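Local coordinates for protein 4-hydroxybutyrate CoA-transferase (Porphyromonas gingivalis, PDB 3EH7) that probably transfers coenzyme A from an acyl-CoA such as acetyl-CoA to another carboxylate, possibly 4-hydroxybutyrate, at residues Val16-Gly28 with Ser42-Phe54. Sequence-based numbering, arbitrary orientation. Where two conformers were deposited one is given.
Sequences VSAEEAVKHIKNG and SCVDALVQQADLF
Gln50, just past helix 42-49, bonds to Glu19 in the first turn of helix 18-22; both helices lie on one face of the parallel, Rossmann-like sheet of the N-terminal domain. Gln50 NE2 donates to Glu19 OE2 over 3.2 Å, nearly straight and in its own amide plane, yet it reaches the oxygen from above the carboxylate, the two flat groups standing at right angles. Glu19 suits this exposed position because its extended chain, with CG anti to the backbone N (chi1 163°), carries the charge out to the amide. Farther along, Asn27 ND2 donates to Leu53 O, 3.2 Å away and above the carbonyl plane, a short amide side chain tying the loop after helix 18-22 to the backbone that follows helix 42-49.

The rest of the contact is largely apolar. Helices 18-22 and 42-49 cross at -69° with axes only 8.4 Å apart, a spacing that small residues permit: Ala18 CB lies 3.9 Å from Ala46 CB. Beta-branched Val22 spreads its methyls over the second helix, CG1 against Cys43 CB and O and CG2 against Ala46 CB at 3.8 Å, while its CB faces Leu47 CD2. That same leucine methyl meets Ile25 CD1, the two side chains crossing at about a right angle. On the sheet side, Ala18, Ala21 and Cys43 rest on Val181 of strand 179-183, and Glu158 accepts from the backbone N of Ser42 and Cys43. Phe54 meets the 16-28 segment with its ring edge, which suits backbone oxygens because aromatic C-H groups are slightly positive: CZ lies 3.4 Å from Val22 O, and CE1 meets Ile25 O in the ring plane at 3.3 Å.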
loop_
_atom_site.group_PDB
_atom_site.type_symbol
_atom_site.label_atom_id
_atom_site.label_comp_id
_atom_site.label_asym_id
_atom_site.label_seq_id
_atom_site.Cartn_x
_atom_site.Cartn_y
_atom_site.Cartn_z
ATOM N N VAL A 16 35.226 -26.439 -5.099
ATOM C CA VAL A 16 36.362 -25.605 -5.515
ATOM C C VAL A 16 36.654 -24.619 -4.400
ATOM O O VAL A 16 35.886 -24.499 -3.455
ATOM C CB VAL A 16 36.072 -24.805 -6.826
ATOM C CG1 VAL A 16 35.659 -25.731 -7.967
ATOM C CG2 VAL A 16 35.032 -23.755 -6.579
ATOM N N SER A 17 37.770 -23.918 -4.520
ATOM C CA SER A 17 38.088 -22.880 -3.567
ATOM C C SER A 17 37.190 -21.682 -3.862
ATOM O O SER A 17 36.676 -21.561 -4.987
ATOM C CB SER A 17 39.547 -22.480 -3.689
ATOM O OG SER A 17 39.726 -21.641 -4.812
ATOM N N ALA A 18 37.020 -20.817 -2.855
ATOM C CA ALA A 18 36.274 -19.555 -2.982
ATOM C C ALA A 18 36.774 -18.710 -4.155
ATOM O O ALA A 18 35.980 -18.123 -4.893
ATOM C CB ALA A 18 36.370 -18.734 -1.678
ATOM N N GLU A 19 38.095 -18.653 -4.302
ATOM C CA GLU A 19 38.745 -17.893 -5.367
ATOM C C GLU A 19 38.418 -18.462 -6.761
ATOM O O GLU A 19 38.135 -17.712 -7.696
ATOM C CB GLU A 19 40.266 -17.886 -5.128
ATOM C CG GLU A 19 41.106 -17.505 -6.347
ATOM C CD GLU A 19 42.553 -17.118 -6.008
ATOM O OE1 GLU A 19 43.467 -17.824 -6.474
ATOM O OE2 GLU A 19 42.775 -16.105 -5.289
ATOM N N GLU A 20 38.502 -19.788 -6.890
ATOM C CA GLU A 20 38.129 -20.489 -8.119
ATOM C C GLU A 20 36.639 -20.241 -8.471
ATOM O O GLU A 20 36.313 -19.949 -9.621
ATOM C CB GLU A 20 38.402 -21.980 -7.946
ATOM C CG GLU A 20 37.950 -22.904 -9.082
ATOM C CD GLU A 20 38.516 -22.531 -10.448
ATOM O OE1 GLU A 20 39.634 -21.944 -10.500
ATOM O OE2 GLU A 20 37.831 -22.840 -11.462
ATOM N N ALA A 21 35.760 -20.335 -7.480
ATOM C CA ALA A 21 34.318 -20.131 -7.699
ATOM C C ALA A 21 34.005 -18.732 -8.238
ATOM O O ALA A 21 33.391 -18.618 -9.294
ATOM C CB ALA A 21 33.485 -20.427 -6.404
ATOM N N VAL A 22 34.445 -17.675 -7.550
ATOM C CA VAL A 22 34.037 -16.310 -7.922
ATOM C C VAL A 22 34.666 -15.856 -9.247
ATOM O O VAL A 22 34.184 -14.910 -9.887
ATOM C CB VAL A 22 34.335 -15.245 -6.800
ATOM C CG1 VAL A 22 33.689 -15.650 -5.487
ATOM C CG2 VAL A 22 35.855 -14.989 -6.624
ATOM N N LYS A 23 35.742 -16.534 -9.637
ATOM C CA LYS A 23 36.431 -16.332 -10.921
ATOM C C LYS A 23 35.465 -16.353 -12.125
ATOM O O LYS A 23 35.714 -15.689 -13.135
ATOM C CB LYS A 23 37.484 -17.432 -11.092
ATOM C CG LYS A 23 38.551 -17.176 -12.118
ATOM C CD LYS A 23 39.497 -18.382 -12.243
ATOM C CE LYS A 23 38.783 -19.628 -12.812
ATOM N NZ LYS A 23 39.730 -20.607 -13.456
ATOM N N HIS A 24 34.385 -17.125 -12.012
ATOM C CA HIS A 24 33.422 -17.320 -13.101
ATOM C C HIS A 24 32.338 -16.256 -13.189
ATOM O O HIS A 24 31.462 -16.341 -14.046
ATOM C CB HIS A 24 32.802 -18.723 -12.999
ATOM C CG HIS A 24 33.827 -19.811 -13.010
ATOM N ND1 HIS A 24 34.460 -20.219 -14.161
ATOM C CD2 HIS A 24 34.370 -20.536 -12.005
ATOM C CE1 HIS A 24 35.333 -21.169 -13.872
ATOM N NE2 HIS A 24 35.297 -21.380 -12.568
ATOM N N ILE A 25 32.401 -15.258 -12.313
ATOM C CA ILE A 25 31.567 -14.080 -12.449
ATOM C C ILE A 25 32.196 -13.204 -13.515
ATOM O O ILE A 25 33.413 -13.115 -13.585
ATOM C CB ILE A 25 31.499 -13.264 -11.162
ATOM C CG1 ILE A 25 31.000 -14.120 -9.989
ATOM C CG2 ILE A 25 30.587 -12.040 -11.375
ATOM C CD1 ILE A 25 31.035 -13.392 -8.656
ATOM N N LYS A 26 31.368 -12.542 -14.326
ATOM C CA LYS A 26 31.862 -11.753 -15.460
ATOM C C LYS A 26 31.503 -10.299 -15.256
ATOM O O LYS A 26 30.509 -9.976 -14.570
ATOM C CB LYS A 26 31.308 -12.295 -16.789
ATOM C CG LYS A 26 31.739 -13.747 -17.062
ATOM C CD LYS A 26 31.224 -14.367 -18.375
ATOM C CE LYS A 26 29.683 -14.452 -18.471
ATOM N NZ LYS A 26 28.973 -15.432 -17.572
ATOM N N ASN A 27 32.327 -9.412 -15.814
ATOM C CA ASN A 27 32.103 -7.974 -15.659
ATOM C C ASN A 27 30.715 -7.579 -16.126
ATOM O O ASN A 27 30.190 -8.143 -17.074
ATOM C CB ASN A 27 33.164 -7.134 -16.386
ATOM C CG ASN A 27 34.103 -6.415 -15.415
ATOM O OD1 ASN A 27 33.673 -5.558 -14.602
ATOM N ND2 ASN A 27 35.381 -6.768 -15.476
ATOM N N GLY A 28 30.119 -6.626 -15.427
ATOM C CA GLY A 28 28.781 -6.165 -15.755
ATOM C C GLY A 28 27.637 -7.028 -15.242
ATOM O O GLY A 28 26.490 -6.711 -15.513
ATOM N N SER A 42 33.380 -16.449 2.920
ATOM C CA SER A 42 34.554 -16.885 2.125
ATOM C C SER A 42 34.535 -16.351 0.699
ATOM O O SER A 42 35.567 -15.902 0.173
ATOM C CB SER A 42 34.675 -18.404 2.051
ATOM O OG SER A 42 34.722 -18.941 3.343
ATOM N N CYS A 43 33.371 -16.387 0.067
ATOM C CA CYS A 43 33.267 -15.885 -1.304
ATOM C C CYS A 43 33.381 -14.377 -1.346
ATOM O O CYS A 43 33.964 -13.838 -2.274
ATOM C CB CYS A 43 31.989 -16.348 -1.984
ATOM S SG CYS A 43 32.016 -18.127 -2.349
ATOM N N VAL A 44 32.843 -13.694 -0.339
ATOM C CA VAL A 44 32.971 -12.245 -0.285
ATOM C C VAL A 44 34.438 -11.863 -0.172
ATOM O O VAL A 44 34.886 -10.950 -0.859
ATOM C CB VAL A 44 32.158 -11.603 0.860
ATOM C CG1 VAL A 44 32.653 -10.166 1.127
ATOM C CG2 VAL A 44 30.699 -11.563 0.506
ATOM N N ASP A 45 35.196 -12.569 0.665
ATOM C CA ASP A 45 36.632 -12.296 0.781
ATOM C C ASP A 45 37.342 -12.491 -0.546
ATOM O O ASP A 45 38.184 -11.684 -0.928
ATOM C CB ASP A 45 37.300 -13.210 1.801
ATOM C CG ASP A 45 36.969 -12.847 3.223
ATOM O OD1 ASP A 45 36.243 -11.860 3.442
ATOM O OD2 ASP A 45 37.439 -13.557 4.137
ATOM N N ALA A 46 37.017 -13.579 -1.236
ATOM C CA ALA A 46 37.565 -13.833 -2.564
ATOM C C ALA A 46 37.166 -12.732 -3.555
ATOM O O ALA A 46 37.980 -12.306 -4.364
ATOM C CB ALA A 46 37.130 -15.212 -3.073
ATOM N N LEU A 47 35.924 -12.262 -3.485
ATOM C CA LEU A 47 35.481 -11.134 -4.317
ATOM C C LEU A 47 36.333 -9.876 -4.157
ATOM O O LEU A 47 36.765 -9.306 -5.153
ATOM C CB LEU A 47 34.035 -10.747 -4.002
ATOM C CG LEU A 47 32.954 -11.424 -4.818
ATOM C CD1 LEU A 47 31.609 -10.799 -4.445
ATOM C CD2 LEU A 47 33.264 -11.285 -6.302
ATOM N N VAL A 48 36.566 -9.432 -2.922
ATOM C CA VAL A 48 37.378 -8.226 -2.711
ATOM C C VAL A 48 38.830 -8.450 -3.173
ATOM O O VAL A 48 39.492 -7.505 -3.600
ATOM C CB VAL A 48 37.380 -7.707 -1.240
ATOM C CG1 VAL A 48 35.978 -7.802 -0.608
ATOM C CG2 VAL A 48 38.450 -8.415 -0.396
ATOM N N GLN A 49 39.307 -9.693 -3.101
ATOM C CA GLN A 49 40.663 -10.035 -3.521
ATOM C C GLN A 49 40.843 -9.877 -5.027
ATOM O O GLN A 49 41.868 -9.381 -5.486
ATOM C CB GLN A 49 40.999 -11.473 -3.110
ATOM C CG GLN A 49 42.470 -11.750 -2.963
ATOM C CD GLN A 49 43.129 -10.773 -2.006
ATOM O OE1 GLN A 49 42.452 -10.166 -1.162
ATOM N NE2 GLN A 49 44.445 -10.597 -2.140
ATOM N N GLN A 50 39.840 -10.306 -5.786
ATOM C CA GLN A 50 39.814 -10.136 -7.243
ATOM C C GLN A 50 39.145 -8.822 -7.668
ATOM O O GLN A 50 39.004 -8.554 -8.861
ATOM C CB GLN A 50 39.096 -11.322 -7.920
ATOM C CG GLN A 50 40.010 -12.461 -8.382
ATOM C CD GLN A 50 40.405 -13.425 -7.266
ATOM O OE1 GLN A 50 39.610 -13.725 -6.361
ATOM N NE2 GLN A 50 41.628 -13.940 -7.343
ATOM N N ALA A 51 38.755 -7.999 -6.701
ATOM C CA ALA A 51 38.084 -6.721 -6.978
ATOM C C ALA A 51 38.727 -5.935 -8.128
ATOM O O ALA A 51 38.029 -5.269 -8.913
ATOM C CB ALA A 51 38.049 -5.859 -5.716
ATOM N N ASP A 52 40.058 -6.005 -8.205
ATOM C CA ASP A 52 40.811 -5.376 -9.288
ATOM C C ASP A 52 40.169 -5.663 -10.656
ATOM O O ASP A 52 39.736 -4.723 -11.333
ATOM C CB ASP A 52 42.312 -5.770 -9.256
ATOM C CG ASP A 52 42.539 -7.283 -9.151
ATOM O OD1 ASP A 52 42.015 -7.901 -8.194
ATOM O OD2 ASP A 52 43.245 -7.853 -10.020
ATOM N N LEU A 53 40.072 -6.942 -11.039
ATOM C CA LEU A 53 39.499 -7.325 -12.342
ATOM C C LEU A 53 38.061 -6.832 -12.480
ATOM O O LEU A 53 37.740 -6.073 -13.395
ATOM C CB LEU A 53 39.551 -8.849 -12.555
ATOM C CG LEU A 53 38.869 -9.422 -13.814
ATOM C CD1 LEU A 53 39.416 -10.800 -14.136
ATOM C CD2 LEU A 53 37.346 -9.489 -13.685
ATOM N N PHE A 54 37.195 -7.257 -11.566
ATOM C CA PHE A 54 35.795 -6.823 -11.592
ATOM C C PHE A 54 35.743 -5.297 -11.470
ATOM O O PHE A 54 35.574 -4.579 -12.456
ATOM C CB PHE A 54 34.994 -7.443 -10.440
ATOM C CG PHE A 54 35.110 -8.944 -10.344
ATOM C CD1 PHE A 54 34.652 -9.765 -11.370
ATOM C CD2 PHE A 54 35.663 -9.538 -9.209
ATOM C CE1 PHE A 54 34.758 -11.162 -11.274
ATOM C CE2 PHE A 54 35.774 -10.930 -9.106
ATOM C CZ PHE A 54 35.320 -11.742 -10.144
#